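Local coordinates for glideosome-associated protein 50 (Plasmodium falciparum 3D7, PDB 3TGH) that is a component of the glideosome, probably helps assemble and anchor it in the inner membrane complex of the malaria parasite, and binds two metal cations, at residues 121-133 with 321-333. Numbering follows the deposited sequence. Where two conformers were deposited one is given.
Sequences WIMPNYWYHYFTH and FAALPNVELTDVP
Asn125 extends its amide away from its own backbone nitrogen (chi1 -173°), while Thr330 swings its hydroxyl to the side of its backbone nitrogen (chi1 -54°), and the two groups meet at Asn125 OD1. This oxygen accepts Thr330 OG1 at 2.9 Å and Thr330 N at 3.0 Å. Both donors come from the same face of the amide plane, the N-H bond clearly bent. Asparagine suits the turn between the two strands because it carries acceptor and donor together: its ND2 gives a hydrogen bond to Trp127 O, 3.1 Å away, and also lies over the centre of the Trp127 indole. Beside these bonds, a water joins Tyr126 OH, Thr330 O and Val332 N; the tyrosine offers both this hydroxyl and ring carbons, its CE2 packing 3.7 Å from Val332 CG2.

Farther along, the contact turns apolar. The branched Val327 serves two neighbours at once, CG1 lying 3.7 Å from Pro124 CB and CG2 3.6 Å from His129 CE1. Leu324 fits between two rings, CD2 over a face of His129, almost on the ring normal, as a CH-pi contact, and CD1 over a face of Phe131. The flat Phe131 also gives Phe321 an apolar surface: Phe321 turns its edge toward it in an offset edge-to-face pair, planes at 66°.

The non-regular tail after helix 317-321 thus runs along the turn after strand 120-122 and the start of strand 128-136, each an outermost strand of one of the two mixed sheets of this metallophosphoesterase fold. Helix 169-189 flanks it, Ile189 touching both phenylalanines, Gln182 bonding His129 ND1 and Asp178 bonding Trp127 NE1; helix 89-97 packs against Tyr126 and Leu329.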
loop_
_atom_site.group_PDB
_atom_site.type_symbol
_atom_site.label_atom_id
_atom_site.label_comp_id
_atom_site.label_asym_id
_atom_site.label_seq_id
_atom_site.Cartn_x
_atom_site.Cartn_y
_atom_site.Cartn_z
ATOM N N TRP A 121 -9.361 -7.810 7.185
ATOM C CA TRP A 121 -7.952 -7.527 7.442
ATOM C C TRP A 121 -7.079 -8.636 6.853
ATOM O O TRP A 121 -7.202 -9.792 7.248
ATOM C CB TRP A 121 -7.772 -7.431 8.955
ATOM C CG TRP A 121 -6.432 -7.023 9.452
ATOM C CD1 TRP A 121 -5.384 -7.846 9.743
ATOM C CD2 TRP A 121 -6.007 -5.702 9.788
ATOM N NE1 TRP A 121 -4.325 -7.117 10.217
ATOM C CE2 TRP A 121 -4.681 -5.799 10.259
ATOM C CE3 TRP A 121 -6.614 -4.445 9.730
ATOM C CZ2 TRP A 121 -3.954 -4.685 10.672
ATOM C CZ3 TRP A 121 -5.884 -3.339 10.151
ATOM C CH2 TRP A 121 -4.570 -3.471 10.605
ATOM N N ILE A 122 -6.224 -8.277 5.895
ATOM C CA ILE A 122 -5.351 -9.228 5.218
ATOM C C ILE A 122 -3.898 -8.794 5.387
ATOM O O ILE A 122 -3.511 -7.699 4.970
ATOM C CB ILE A 122 -5.691 -9.349 3.727
ATOM C CG1 ILE A 122 -7.133 -9.840 3.559
ATOM C CG2 ILE A 122 -4.718 -10.303 3.022
ATOM C CD1 ILE A 122 -7.541 -10.049 2.127
ATOM N N MET A 123 -3.112 -9.648 6.036
ATOM C CA MET A 123 -1.664 -9.441 6.141
ATOM C C MET A 123 -1.040 -10.804 6.483
ATOM O O MET A 123 -0.756 -11.089 7.649
ATOM C CB MET A 123 -1.317 -8.379 7.192
ATOM C CG MET A 123 0.116 -7.912 7.049
ATOM S SD MET A 123 0.599 -6.626 8.222
ATOM C CE MET A 123 0.870 -7.645 9.678
ATOM N N PRO A 124 -0.858 -11.665 5.468
ATOM C CA PRO A 124 -0.410 -13.052 5.708
ATOM C C PRO A 124 1.049 -13.162 6.180
ATOM O O PRO A 124 1.441 -14.178 6.772
ATOM C CB PRO A 124 -0.609 -13.727 4.350
ATOM C CG PRO A 124 -0.557 -12.625 3.366
ATOM C CD PRO A 124 -1.105 -11.405 4.041
ATOM N N ASN A 125 1.824 -12.109 5.919
ATOM C CA ASN A 125 3.195 -11.971 6.381
ATOM C C ASN A 125 3.523 -10.478 6.320
ATOM O O ASN A 125 2.742 -9.695 5.759
ATOM C CB ASN A 125 4.156 -12.781 5.508
ATOM C CG ASN A 125 5.583 -12.803 6.059
ATOM O OD1 ASN A 125 5.790 -12.896 7.266
ATOM N ND2 ASN A 125 6.566 -12.693 5.169
ATOM N N TYR A 126 4.655 -10.089 6.898
ATOM C CA TYR A 126 5.076 -8.686 6.901
ATOM C C TYR A 126 5.342 -8.174 5.479
ATOM O O TYR A 126 5.214 -6.978 5.224
ATOM C CB TYR A 126 6.298 -8.507 7.803
ATOM C CG TYR A 126 6.029 -8.919 9.237
ATOM C CD1 TYR A 126 5.160 -8.181 10.038
ATOM C CD2 TYR A 126 6.583 -10.083 9.769
ATOM C CE1 TYR A 126 4.873 -8.568 11.340
ATOM C CE2 TYR A 126 6.300 -10.480 11.084
ATOM C CZ TYR A 126 5.448 -9.711 11.860
ATOM O OH TYR A 126 5.151 -10.077 13.156
ATOM N N TRP A 127 5.702 -9.087 4.574
ATOM C CA TRP A 127 5.809 -8.818 3.150
ATOM C C TRP A 127 5.127 -9.964 2.398
ATOM O O TRP A 127 5.172 -11.122 2.838
ATOM C CB TRP A 127 7.270 -8.669 2.700
ATOM C CG TRP A 127 8.096 -9.914 2.854
ATOM C CD1 TRP A 127 8.373 -10.840 1.899
ATOM C CD2 TRP A 127 8.739 -10.358 4.049
ATOM N NE1 TRP A 127 9.159 -11.844 2.429
ATOM C CE2 TRP A 127 9.391 -11.567 3.751
ATOM C CE3 TRP A 127 8.832 -9.840 5.351
ATOM C CZ2 TRP A 127 10.117 -12.281 4.708
ATOM C CZ3 TRP A 127 9.548 -10.546 6.301
ATOM C CH2 TRP A 127 10.185 -11.753 5.975
ATOM N N TYR A 128 4.500 -9.642 1.273
ATOM C CA TYR A 128 3.724 -10.630 0.505
ATOM C C TYR A 128 3.320 -10.053 -0.856
ATOM O O TYR A 128 3.761 -8.962 -1.242
ATOM C CB TYR A 128 2.490 -11.107 1.312
ATOM C CG TYR A 128 1.465 -10.030 1.637
ATOM C CD1 TYR A 128 1.647 -9.175 2.718
ATOM C CD2 TYR A 128 0.297 -9.890 0.875
ATOM C CE1 TYR A 128 0.737 -8.184 3.015
ATOM C CE2 TYR A 128 -0.643 -8.909 1.172
ATOM C CZ TYR A 128 -0.406 -8.044 2.239
ATOM O OH TYR A 128 -1.327 -7.074 2.548
ATOM N N HIS A 129 2.513 -10.794 -1.606
ATOM C CA HIS A 129 2.057 -10.341 -2.923
ATOM C C HIS A 129 0.638 -10.793 -3.169
ATOM O O HIS A 129 0.155 -11.718 -2.516
ATOM C CB HIS A 129 2.962 -10.891 -4.023
ATOM C CG HIS A 129 3.187 -12.363 -3.916
ATOM N ND1 HIS A 129 4.299 -12.900 -3.308
ATOM C CD2 HIS A 129 2.409 -13.415 -4.273
ATOM C CE1 HIS A 129 4.221 -14.218 -3.337
ATOM N NE2 HIS A 129 3.085 -14.557 -3.922
ATOM N N TYR A 130 -0.006 -10.127 -4.121
ATOM C CA TYR A 130 -1.357 -10.447 -4.566
ATOM C C TYR A 130 -1.390 -10.204 -6.073
ATOM O O TYR A 130 -1.194 -9.086 -6.541
ATOM C CB TYR A 130 -2.371 -9.562 -3.839
ATOM C CG TYR A 130 -3.785 -9.622 -4.379
ATOM C CD1 TYR A 130 -4.504 -10.811 -4.370
ATOM C CD2 TYR A 130 -4.417 -8.473 -4.867
ATOM C CE1 TYR A 130 -5.811 -10.868 -4.858
ATOM C CE2 TYR A 130 -5.721 -8.519 -5.357
ATOM C CZ TYR A 130 -6.409 -9.718 -5.349
ATOM O OH TYR A 130 -7.698 -9.759 -5.827
ATOM N N PHE A 131 -1.594 -11.271 -6.831
ATOM C CA PHE A 131 -1.665 -11.181 -8.281
ATOM C C PHE A 131 -3.112 -11.362 -8.674
ATOM O O PHE A 131 -3.778 -12.278 -8.188
ATOM C CB PHE A 131 -0.829 -12.280 -8.934
ATOM C CG PHE A 131 0.639 -11.978 -8.995
ATOM C CD1 PHE A 131 1.407 -11.947 -7.840
ATOM C CD2 PHE A 131 1.263 -11.756 -10.215
ATOM C CE1 PHE A 131 2.768 -11.666 -7.898
ATOM C CE2 PHE A 131 2.624 -11.485 -10.279
ATOM C CZ PHE A 131 3.377 -11.445 -9.122
ATOM N N THR A 132 -3.597 -10.496 -9.551
ATOM C CA THR A 132 -4.969 -10.569 -10.010
ATOM C C THR A 132 -5.052 -10.194 -11.492
ATOM O O THR A 132 -4.036 -9.940 -12.140
ATOM C CB THR A 132 -5.894 -9.689 -9.140
ATOM O OG1 THR A 132 -7.264 -9.962 -9.466
ATOM C CG2 THR A 132 -5.579 -8.194 -9.317
ATOM N N HIS A 133 -6.265 -10.200 -12.028
ATOM C CA HIS A 133 -6.480 -9.902 -13.437
ATOM C C HIS A 133 -7.902 -9.413 -13.663
ATOM O O HIS A 133 -8.784 -9.641 -12.831
ATOM C CB HIS A 133 -6.226 -11.148 -14.286
ATOM C CG HIS A 133 -7.125 -12.296 -13.945
ATOM N ND1 HIS A 133 -8.248 -12.603 -14.681
ATOM C CD2 HIS A 133 -7.082 -13.194 -12.933
ATOM C CE1 HIS A 133 -8.852 -13.648 -14.145
ATOM N NE2 HIS A 133 -8.166 -14.025 -13.082
ATOM N N PHE A 321 4.505 -18.123 -12.144
ATOM C CA PHE A 321 3.842 -18.180 -10.831
ATOM C C PHE A 321 4.561 -19.164 -9.902
ATOM O O PHE A 321 4.648 -18.943 -8.694
ATOM C CB PHE A 321 2.383 -18.633 -10.938
ATOM C CG PHE A 321 1.422 -17.547 -11.304
ATOM C CD1 PHE A 321 1.037 -16.601 -10.363
ATOM C CD2 PHE A 321 0.865 -17.489 -12.579
ATOM C CE1 PHE A 321 0.133 -15.604 -10.695
ATOM C CE2 PHE A 321 -0.035 -16.489 -12.915
ATOM C CZ PHE A 321 -0.397 -15.543 -11.967
ATOM N N ALA A 322 5.045 -20.266 -10.476
ATOM C CA ALA A 322 5.741 -21.301 -9.716
ATOM C C ALA A 322 7.092 -20.844 -9.153
ATOM O O ALA A 322 7.637 -21.521 -8.278
ATOM C CB ALA A 322 5.921 -22.567 -10.566
ATOM N N ALA A 323 7.617 -19.718 -9.639
ATOM C CA ALA A 323 8.869 -19.136 -9.133
ATOM C C ALA A 323 8.646 -18.114 -8.013
ATOM O O ALA A 323 9.613 -17.596 -7.440
ATOM C CB ALA A 323 9.647 -18.482 -10.275
ATOM N N LEU A 324 7.390 -17.808 -7.704
ATOM C CA LEU A 324 7.092 -16.882 -6.609
ATOM C C LEU A 324 7.495 -17.497 -5.273
ATOM O O LEU A 324 7.418 -18.712 -5.097
ATOM C CB LEU A 324 5.606 -16.511 -6.571
ATOM C CG LEU A 324 5.070 -15.530 -7.610
ATOM C CD1 LEU A 324 3.537 -15.599 -7.623
ATOM C CD2 LEU A 324 5.551 -14.103 -7.351
ATOM N N PRO A 325 7.937 -16.660 -4.321
ATOM C CA PRO A 325 8.269 -17.187 -3.007
ATOM C C PRO A 325 7.013 -17.572 -2.239
ATOM O O PRO A 325 5.960 -16.952 -2.428
ATOM C CB PRO A 325 8.975 -16.011 -2.327
ATOM C CG PRO A 325 8.429 -14.815 -2.993
ATOM C CD PRO A 325 8.171 -15.207 -4.412
ATOM N N ASN A 326 7.122 -18.593 -1.394
ATOM C CA ASN A 326 6.002 -19.007 -0.553
ATOM C C ASN A 326 5.644 -17.882 0.410
ATOM O O ASN A 326 6.529 -17.193 0.924
ATOM C CB ASN A 326 6.337 -20.285 0.225
ATOM C CG ASN A 326 6.479 -21.494 -0.678
ATOM O OD1 ASN A 326 6.450 -21.369 -1.901
ATOM N ND2 ASN A 326 6.630 -22.670 -0.081
ATOM N N VAL A 327 4.352 -17.674 0.633
ATOM C CA VAL A 327 3.911 -16.672 1.592
ATOM C C VAL A 327 3.700 -17.378 2.920
ATOM O O VAL A 327 2.686 -18.050 3.127
ATOM C CB VAL A 327 2.631 -15.941 1.131
ATOM C CG1 VAL A 327 2.098 -15.030 2.244
ATOM C CG2 VAL A 327 2.931 -15.124 -0.119
ATOM N N GLU A 328 4.693 -17.270 3.796
ATOM C CA GLU A 328 4.622 -17.889 5.115
ATOM C C GLU A 328 4.725 -16.801 6.170
ATOM O O GLU A 328 5.544 -15.895 6.035
ATOM C CB GLU A 328 5.764 -18.892 5.308
ATOM C CG GLU A 328 5.804 -20.042 4.291
ATOM C CD GLU A 328 4.756 -21.124 4.543
ATOM O OE1 GLU A 328 4.021 -21.042 5.551
ATOM O OE2 GLU A 328 4.676 -22.067 3.730
ATOM N N LEU A 329 3.908 -16.899 7.218
ATOM C CA LEU A 329 4.023 -15.983 8.350
ATOM C C LEU A 329 5.392 -16.182 8.995
ATOM O O LEU A 329 5.819 -17.309 9.240
ATOM C CB LEU A 329 2.896 -16.186 9.374
ATOM C CG LEU A 329 2.963 -17.385 10.330
ATOM C CD1 LEU A 329 3.814 -17.071 11.560
ATOM C CD2 LEU A 329 1.571 -17.815 10.764
ATOM N N THR A 330 6.083 -15.082 9.245
ATOM C CA THR A 330 7.405 -15.130 9.859
ATOM C C THR A 330 7.296 -14.892 11.348
ATOM O O THR A 330 6.694 -13.912 11.768
ATOM C CB THR A 330 8.302 -14.028 9.284
ATOM O OG1 THR A 330 8.315 -14.127 7.856
ATOM C CG2 THR A 330 9.723 -14.158 9.828
ATOM N N ASP A 331 7.892 -15.772 12.150
ATOM C CA ASP A 331 8.005 -15.529 13.582
ATOM C C ASP A 331 9.184 -14.585 13.822
ATOM O O ASP A 331 10.321 -14.891 13.461
ATOM C CB ASP A 331 8.206 -16.833 14.360
ATOM C CG ASP A 331 8.179 -16.627 15.874
ATOM O OD1 ASP A 331 7.445 -15.738 16.353
ATOM O OD2 ASP A 331 8.885 -17.368 16.589
ATOM N N VAL A 332 8.890 -13.434 14.413
ATOM C CA VAL A 332 9.902 -12.455 14.797
ATOM C C VAL A 332 9.822 -12.294 16.320
ATOM O O VAL A 332 9.041 -11.488 16.822
ATOM C CB VAL A 332 9.662 -11.121 14.067
ATOM C CG1 VAL A 332 10.745 -10.089 14.401
ATOM C CG2 VAL A 332 9.608 -11.361 12.565
ATOM N N PRO A 333 10.599 -13.102 17.064
ATOM C CA PRO A 333 10.560 -13.047 18.529
ATOM C C PRO A 333 10.958 -11.669 19.049
ATOM O O PRO A 333 11.948 -11.107 18.583
ATOM C CB PRO A 333 11.594 -14.102 18.948
ATOM C CG PRO A 333 11.686 -15.025 17.786
ATOM C CD PRO A 333 11.501 -14.168 16.582
HETATM O O HOH W 1 6.057 -12.452 14.125
#